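Long-range contacts in beta-glucoside kinase (Listeria monocytogenes, PDB 4HTL), which phosphorylates cellobiose with ATP to give cellobiose-6'-phosphate and may also regulate transcription of the cellobiose-PTS operon: residues I233-G244 with L266-A274; Q121-L129 with G137-L145. All blocks are in the same frame, centred on the assembly; numbering follows the deposited sequence.

Contact 1 of 2, residues I233-G244 with L266-A274; sequences IYLFDPTHIFIG and LRDTIIETA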
# COMPACT_ATOMS: atom_id res chain seq x y z
N ILE A 233 -6.71 -2.07 3.49
CA ILE A 233 -6.86 -1.94 4.94
C ILE A 233 -5.63 -2.50 5.65
O ILE A 233 -5.00 -1.82 6.43
CB ILE A 233 -8.16 -2.61 5.42
CG1 ILE A 233 -9.35 -1.74 5.00
CG2 ILE A 233 -8.15 -2.87 6.94
CD1 ILE A 233 -10.68 -2.45 5.07
N TYR A 234 -5.22 -3.70 5.25
CA TYR A 234 -4.08 -4.37 5.91
C TYR A 234 -2.74 -3.71 5.53
O TYR A 234 -1.84 -3.63 6.34
CB TYR A 234 -4.13 -5.89 5.64
CG TYR A 234 -5.17 -6.52 6.56
CD1 TYR A 234 -6.45 -6.75 6.16
CD2 TYR A 234 -4.83 -6.91 7.83
CE1 TYR A 234 -7.39 -7.29 7.01
CE2 TYR A 234 -5.75 -7.42 8.70
CZ TYR A 234 -7.03 -7.65 8.28
OH TYR A 234 -7.99 -8.12 9.15
N LEU A 235 -2.62 -3.23 4.30
CA LEU A 235 -1.40 -2.64 3.88
C LEU A 235 -1.17 -1.25 4.51
O LEU A 235 -0.10 -0.99 5.07
CB LEU A 235 -1.30 -2.57 2.35
CG LEU A 235 -1.21 -3.91 1.57
CD1 LEU A 235 -1.17 -3.68 0.06
CD2 LEU A 235 -0.04 -4.66 2.06
N PHE A 236 -2.15 -0.36 4.37
CA PHE A 236 -1.97 1.02 4.73
C PHE A 236 -2.47 1.37 6.14
O PHE A 236 -2.08 2.41 6.70
CB PHE A 236 -2.75 1.93 3.73
CG PHE A 236 -2.15 1.97 2.34
CD1 PHE A 236 -1.05 2.78 2.09
CD2 PHE A 236 -2.59 1.12 1.36
CE1 PHE A 236 -0.44 2.80 0.83
CE2 PHE A 236 -2.01 1.15 0.08
CZ PHE A 236 -0.90 1.96 -0.17
N ASP A 237 -3.39 0.59 6.66
CA ASP A 237 -4.04 0.89 7.95
C ASP A 237 -4.56 2.32 7.97
O ASP A 237 -4.28 3.09 8.88
CB ASP A 237 -3.08 0.58 9.12
CG ASP A 237 -3.69 0.85 10.51
OD1 ASP A 237 -4.91 0.61 10.70
OD2 ASP A 237 -2.95 1.36 11.40
N PRO A 238 -5.35 2.69 6.94
CA PRO A 238 -6.01 3.96 7.02
C PRO A 238 -7.08 4.01 8.10
O PRO A 238 -7.57 2.98 8.50
CB PRO A 238 -6.68 4.07 5.67
CG PRO A 238 -7.08 2.60 5.34
CD PRO A 238 -5.94 1.79 5.91
N THR A 239 -7.48 5.19 8.54
CA THR A 239 -8.68 5.32 9.36
C THR A 239 -9.96 5.32 8.51
O THR A 239 -11.01 4.85 8.95
CB THR A 239 -8.60 6.59 10.23
OG1 THR A 239 -8.54 7.76 9.39
CG2 THR A 239 -7.40 6.49 11.20
N HIS A 240 -9.84 5.84 7.28
CA HIS A 240 -10.97 6.10 6.38
C HIS A 240 -10.57 5.75 4.96
O HIS A 240 -9.44 6.01 4.55
CB HIS A 240 -11.38 7.57 6.37
CG HIS A 240 -11.95 8.07 7.65
ND1 HIS A 240 -11.20 8.17 8.78
CD2 HIS A 240 -13.21 8.51 7.98
CE1 HIS A 240 -11.96 8.66 9.77
NE2 HIS A 240 -13.20 8.86 9.28
N ILE A 241 -11.49 5.14 4.23
CA ILE A 241 -11.38 5.02 2.78
C ILE A 241 -12.60 5.67 2.17
O ILE A 241 -13.74 5.24 2.42
CB ILE A 241 -11.27 3.55 2.30
CG1 ILE A 241 -10.04 2.87 2.98
CG2 ILE A 241 -11.17 3.46 0.76
CD1 ILE A 241 -9.90 1.40 2.65
N PHE A 242 -12.34 6.69 1.39
CA PHE A 242 -13.40 7.43 0.71
C PHE A 242 -13.59 6.89 -0.69
O PHE A 242 -12.64 6.86 -1.49
CB PHE A 242 -13.11 8.92 0.68
CG PHE A 242 -12.93 9.53 2.06
CD1 PHE A 242 -13.96 9.50 2.97
CD2 PHE A 242 -11.71 10.05 2.48
CE1 PHE A 242 -13.82 9.99 4.25
CE2 PHE A 242 -11.57 10.57 3.75
CZ PHE A 242 -12.60 10.53 4.63
N ILE A 243 -14.82 6.49 -1.00
CA ILE A 243 -15.08 5.84 -2.27
C ILE A 243 -15.95 6.73 -3.14
O ILE A 243 -16.94 7.29 -2.68
CB ILE A 243 -15.75 4.46 -2.11
CG1 ILE A 243 -15.00 3.56 -1.08
CG2 ILE A 243 -15.82 3.79 -3.52
CD1 ILE A 243 -15.63 2.19 -0.77
N GLY A 244 -15.48 6.95 -4.39
CA GLY A 244 -16.14 7.81 -5.33
C GLY A 244 -16.16 7.20 -6.72
O GLY A 244 -15.85 6.03 -6.92
N LEU A 266 -14.10 -5.02 8.15
CA LEU A 266 -13.56 -3.68 8.02
C LEU A 266 -12.43 -3.34 8.98
O LEU A 266 -11.67 -2.41 8.72
CB LEU A 266 -14.67 -2.62 8.11
CG LEU A 266 -15.53 -2.46 6.84
CD1 LEU A 266 -16.84 -1.76 7.16
CD2 LEU A 266 -14.73 -1.76 5.72
N ARG A 267 -12.36 -4.02 10.13
CA ARG A 267 -11.24 -3.89 11.05
C ARG A 267 -10.99 -2.45 11.43
O ARG A 267 -9.87 -1.92 11.27
CB ARG A 267 -10.01 -4.57 10.51
CG ARG A 267 -9.03 -4.85 11.63
CD ARG A 267 -7.58 -4.84 11.21
NE ARG A 267 -7.17 -3.63 10.54
CZ ARG A 267 -5.96 -3.43 10.05
NH1 ARG A 267 -5.01 -4.36 10.25
NH2 ARG A 267 -5.69 -2.32 9.39
N ASP A 268 -12.08 -1.82 11.87
CA ASP A 268 -12.13 -0.43 12.33
C ASP A 268 -12.14 0.67 11.23
O ASP A 268 -12.25 1.88 11.55
CB ASP A 268 -11.06 -0.15 13.37
CG ASP A 268 -11.05 -1.19 14.49
OD1 ASP A 268 -12.08 -1.28 15.22
OD2 ASP A 268 -10.04 -1.93 14.60
N THR A 269 -11.94 0.29 9.99
CA THR A 269 -11.86 1.24 8.90
C THR A 269 -13.23 1.78 8.61
O THR A 269 -14.18 1.00 8.50
CB THR A 269 -11.30 0.58 7.65
OG1 THR A 269 -10.15 -0.20 7.99
CG2 THR A 269 -10.93 1.60 6.56
N ILE A 270 -13.31 3.09 8.45
CA ILE A 270 -14.55 3.75 8.04
C ILE A 270 -14.55 3.88 6.52
O ILE A 270 -13.59 4.33 5.94
CB ILE A 270 -14.68 5.13 8.69
CG1 ILE A 270 -14.91 4.95 10.21
CG2 ILE A 270 -15.83 5.95 8.08
CD1 ILE A 270 -14.66 6.23 10.99
N ILE A 271 -15.61 3.37 5.89
CA ILE A 271 -15.85 3.56 4.47
C ILE A 271 -17.04 4.48 4.27
O ILE A 271 -18.09 4.29 4.88
CB ILE A 271 -15.94 2.23 3.62
CG1 ILE A 271 -17.13 1.37 4.00
CG2 ILE A 271 -14.63 1.43 3.73
CD1 ILE A 271 -17.41 0.19 3.05
N GLU A 272 -16.89 5.45 3.39
CA GLU A 272 -17.95 6.40 3.09
C GLU A 272 -17.66 7.07 1.76
O GLU A 272 -16.58 6.90 1.20
CB GLU A 272 -18.15 7.45 4.21
CG GLU A 272 -16.96 8.29 4.50
CD GLU A 272 -17.24 9.20 5.70
OE1 GLU A 272 -18.25 9.89 5.66
OE2 GLU A 272 -16.45 9.19 6.68
N THR A 273 -18.64 7.77 1.21
CA THR A 273 -18.44 8.40 -0.06
C THR A 273 -17.49 9.60 -0.03
O THR A 273 -17.41 10.33 0.96
CB THR A 273 -19.76 8.86 -0.69
OG1 THR A 273 -20.46 9.73 0.22
CG2 THR A 273 -20.62 7.62 -1.10
N ALA A 274 -16.78 9.79 -1.13
CA ALA A 274 -15.96 10.98 -1.36
C ALA A 274 -16.91 12.16 -1.56
O ALA A 274 -18.04 11.97 -1.93
CB ALA A 274 -15.11 10.77 -2.63
O HOH W 1 -2.80 -3.23 8.86
O HOH W 2 -7.54 0.08 8.90
O HOH W 3 -11.21 4.36 11.62
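Over one face of the Tyr-234 ring sits the guanidinium of Arg-267, in a cation-pi contact with CZ 4.5 Å from the ring centroid and displaced toward the rim; the two planes are 52° apart. In Arg-267, CG points away from the backbone N (chi1 -160°) and the chain then bends at chi3, which lays the guanidinium over the ring and brings NH2 to 3.3 Å from Asp-237 OD1. OD1 stands off the guanidinium plane and no N-H aims at it, so this salt bridge is held by charge alone. In the plane, at the edge, are two waters: one joins NH1 to Tyr-234 O, the other joins NH2 to Pro-238 O and Thr-269 OG1. Further along, Ile-270 lays CB over a face of the His-240 imidazole, while Glu-272 OE2 comes up at the ring edge, 3.6 Å from His-240 CD2. Glu-272 CG meets the edge of the Phe-242 ring, and its OE1 forms a salt bridge with Lys-119.

Strands 240-244 and 270-273, which carry His-240, Phe-242, Ile-270 and Glu-272 on one face, run parallel. Ile-270 N gives a nearly straight bond to Thr-239 O, Ile-241 N returns one to Ile-270 O at 2.8 Å, and Ile-243 N binds Glu-272 O; the bond from Glu-272 N to Ile-241 O is weak. Helix 253-261 links the two strands as a beta-alpha-beta crossover.

Asp-237 OD1 also pairs with Arg-152 of the second subunit, and OD2 with Arg-150 N there. Shared by arginines of both chains, the carboxylate would probably stay ionised; it ties the end of helix 212-236 to the dimer interface.

Contact 2 of 2, residues Q121-L129 with G137-L145; sequences QDLDDFLCL and GGIFSNGEL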
# COMPACT_ATOMS: atom_id res chain seq x y z
N GLN A 121 -10.10 16.48 6.34
CA GLN A 121 -9.37 17.66 6.81
C GLN A 121 -8.46 17.36 8.01
O GLN A 121 -7.38 17.99 8.16
CB GLN A 121 -10.33 18.78 7.12
CG GLN A 121 -11.00 19.34 5.89
CD GLN A 121 -12.14 20.28 6.24
OE1 GLN A 121 -13.00 19.95 7.11
NE2 GLN A 121 -12.18 21.47 5.57
N ASP A 122 -8.92 16.53 8.91
CA ASP A 122 -8.20 16.26 10.13
C ASP A 122 -7.62 14.85 10.20
O ASP A 122 -7.36 14.35 11.28
CB ASP A 122 -9.11 16.60 11.29
CG ASP A 122 -9.50 18.08 11.27
OD1 ASP A 122 -8.59 18.93 11.39
OD2 ASP A 122 -10.70 18.41 11.06
N LEU A 123 -7.45 14.24 9.02
CA LEU A 123 -6.94 12.88 8.92
C LEU A 123 -5.52 12.82 8.41
O LEU A 123 -5.18 13.46 7.42
CB LEU A 123 -7.80 12.09 7.99
CG LEU A 123 -9.28 12.00 8.34
CD1 LEU A 123 -10.00 11.06 7.35
CD2 LEU A 123 -9.52 11.53 9.78
N ASP A 124 -4.69 12.03 9.08
CA ASP A 124 -3.31 11.77 8.60
C ASP A 124 -3.13 10.49 7.78
O ASP A 124 -2.12 10.36 7.10
CB ASP A 124 -2.37 11.71 9.78
CG ASP A 124 -2.08 13.08 10.37
OD1 ASP A 124 -2.32 14.15 9.76
OD2 ASP A 124 -1.60 13.07 11.48
N ASP A 125 -4.09 9.58 7.80
CA ASP A 125 -3.94 8.31 7.10
C ASP A 125 -5.29 7.92 6.52
O ASP A 125 -6.17 7.46 7.24
CB ASP A 125 -3.45 7.21 8.07
CG ASP A 125 -2.05 7.43 8.56
OD1 ASP A 125 -1.92 8.05 9.65
OD2 ASP A 125 -1.10 7.09 7.81
N PHE A 126 -5.50 8.27 5.24
CA PHE A 126 -6.72 7.87 4.55
C PHE A 126 -6.41 7.61 3.09
O PHE A 126 -5.38 8.01 2.58
CB PHE A 126 -7.83 8.91 4.69
CG PHE A 126 -7.64 10.20 3.92
CD1 PHE A 126 -6.91 11.27 4.48
CD2 PHE A 126 -8.23 10.39 2.71
CE1 PHE A 126 -6.81 12.45 3.83
CE2 PHE A 126 -8.12 11.57 2.03
CZ PHE A 126 -7.42 12.63 2.62
N LEU A 127 -7.29 6.83 2.47
CA LEU A 127 -7.20 6.54 1.07
C LEU A 127 -8.46 7.03 0.34
O LEU A 127 -9.54 7.11 0.91
CB LEU A 127 -7.06 5.05 0.82
CG LEU A 127 -6.02 4.28 1.65
CD1 LEU A 127 -6.10 2.77 1.38
CD2 LEU A 127 -4.61 4.83 1.29
N CYS A 128 -8.28 7.30 -0.93
CA CYS A 128 -9.39 7.51 -1.86
C CYS A 128 -9.38 6.42 -2.96
O CYS A 128 -8.38 6.19 -3.67
CB CYS A 128 -9.29 8.83 -2.49
SG CYS A 128 -9.52 10.21 -1.35
N LEU A 129 -10.52 5.80 -3.12
CA LEU A 129 -10.72 4.72 -4.11
C LEU A 129 -11.85 5.20 -5.04
O LEU A 129 -12.94 5.54 -4.59
CB LEU A 129 -11.09 3.45 -3.39
CG LEU A 129 -11.59 2.27 -4.25
CD1 LEU A 129 -10.51 1.78 -5.22
CD2 LEU A 129 -12.14 1.16 -3.36
N GLY A 137 -6.84 5.52 -7.47
CA GLY A 137 -6.39 5.52 -6.12
C GLY A 137 -5.60 6.75 -5.80
O GLY A 137 -4.83 7.25 -6.62
N GLY A 138 -5.77 7.19 -4.55
CA GLY A 138 -4.87 8.16 -3.90
C GLY A 138 -4.57 7.73 -2.46
O GLY A 138 -5.41 7.16 -1.74
N ILE A 139 -3.35 8.03 -2.02
CA ILE A 139 -2.85 7.62 -0.70
C ILE A 139 -2.40 8.85 0.09
O ILE A 139 -1.54 9.60 -0.35
CB ILE A 139 -1.60 6.72 -0.83
CG1 ILE A 139 -1.90 5.48 -1.67
CG2 ILE A 139 -1.03 6.33 0.56
CD1 ILE A 139 -0.68 4.86 -2.34
N PHE A 140 -2.91 8.95 1.32
CA PHE A 140 -2.47 9.96 2.30
C PHE A 140 -1.98 9.15 3.52
O PHE A 140 -2.76 8.43 4.15
CB PHE A 140 -3.62 10.89 2.65
CG PHE A 140 -3.19 12.26 3.11
CD1 PHE A 140 -2.68 13.17 2.21
CD2 PHE A 140 -3.39 12.66 4.42
CE1 PHE A 140 -2.31 14.43 2.62
CE2 PHE A 140 -3.04 13.95 4.82
CZ PHE A 140 -2.53 14.83 3.91
N SER A 141 -0.67 9.23 3.77
CA SER A 141 -0.03 8.52 4.90
C SER A 141 0.84 9.53 5.66
O SER A 141 1.56 10.32 5.06
CB SER A 141 0.83 7.38 4.45
OG SER A 141 0.12 6.36 3.79
N ASN A 142 0.83 9.43 6.97
CA ASN A 142 1.60 10.37 7.79
C ASN A 142 1.39 11.83 7.45
O ASN A 142 2.33 12.65 7.57
CB ASN A 142 3.07 10.15 7.66
CG ASN A 142 3.53 8.88 8.28
OD1 ASN A 142 3.09 8.52 9.36
ND2 ASN A 142 4.46 8.20 7.61
N GLY A 143 0.17 12.17 7.11
CA GLY A 143 -0.21 13.57 6.88
C GLY A 143 0.29 14.13 5.57
O GLY A 143 0.27 15.34 5.41
N GLU A 144 0.68 13.27 4.62
CA GLU A 144 1.26 13.65 3.32
C GLU A 144 0.75 12.76 2.20
O GLU A 144 0.57 11.57 2.42
CB GLU A 144 2.77 13.40 3.36
CG GLU A 144 3.63 14.49 3.89
CD GLU A 144 5.07 14.15 3.63
OE1 GLU A 144 5.52 14.35 2.47
OE2 GLU A 144 5.70 13.61 4.56
N LEU A 145 0.60 13.30 0.98
CA LEU A 145 0.34 12.50 -0.17
C LEU A 145 1.55 11.56 -0.43
O LEU A 145 2.71 11.98 -0.34
CB LEU A 145 0.10 13.45 -1.35
CG LEU A 145 -0.31 13.00 -2.71
CD1 LEU A 145 -1.67 12.31 -2.71
CD2 LEU A 145 -0.27 14.23 -3.63
O HOH W 4 -1.28 5.10 5.88
O HOH W 5 1.26 6.22 8.86
O HOH W 6 0.20 8.74 10.89
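Phe-140 reaches across to Phe-126 from its first side-chain atom. CB rests over the face of the Phe-126 ring, 4.0 Å from the centroid, and lies 3.4 Å from Phe-126 O. From there CG is anti to the backbone N (chi1 -154°) and lies 3.7 Å from Phe-126 CE1; this carries the ring along Phe-126 so that CD2 comes to 3.5 Å from the same CE1. The ring planes are inclined by 40°. Farther out, CE2 brings the ring edge to Leu-123 O, 3.4 Å away, an oxygen that accepts a hydrogen bond from Lys-115 NZ. The backbone N of Glu-144 lies over one face of the Phe-140 ring. Leu-111 of helix 106-117 packs on both phenylalanines.

The backbones pair as an antiparallel hairpin. Phe-126 and Phe-140 exchange bonds, as do Cys-128 and Gly-138. Between these pairs, Leu-127 CD2 packs on Ile-139 CG2 at 3.9 Å, on the side of the sheet that meets Phe-236.

At the other end, a type I' turn from Ser-141 to Glu-144 presents two amides to the facing segment. Gly-143 N hydrogen-bonds Asp-124 O, and Asn-142 N meets Asp-125 OD2 (3.1 Å) from above the carboxylate plane. A water links OD2 to Ser-141 OG as well. These two amide bonds hold the turn against 124-125, and Asn-142 ND2 bonds Leu-145 O of the second subunit. Asp-125 is a largely buried residue; the turn amide and water solvate OD2 and would probably stabilise its negative charge.

How the contacts relate
Both contacts belong to one mixed five-stranded sheet, in the order 144-145, 135-141, 126-131, 240-244, 270-273: contact 2 supplies the antiparallel side and contact 1 the parallel side. Their centres are 10 Å apart, and the seam is the pairing of strands 126-131 and 240-244, where Phe-242 N lies 2.9 Å from Leu-127 O and Phe-242 O 2.9 Å from Leu-129 N, probable hydrogen bonds. Phe-126 and Phe-242 also meet ring to ring. The 3-2-1-4-5 strand order recurs in the sheet of strand 6-11, as in the duplicated actin-ATPase-like fold. Both contacts touch the second subunit and lie away from the probable ATP-binding residues Ala-8 to Thr-14.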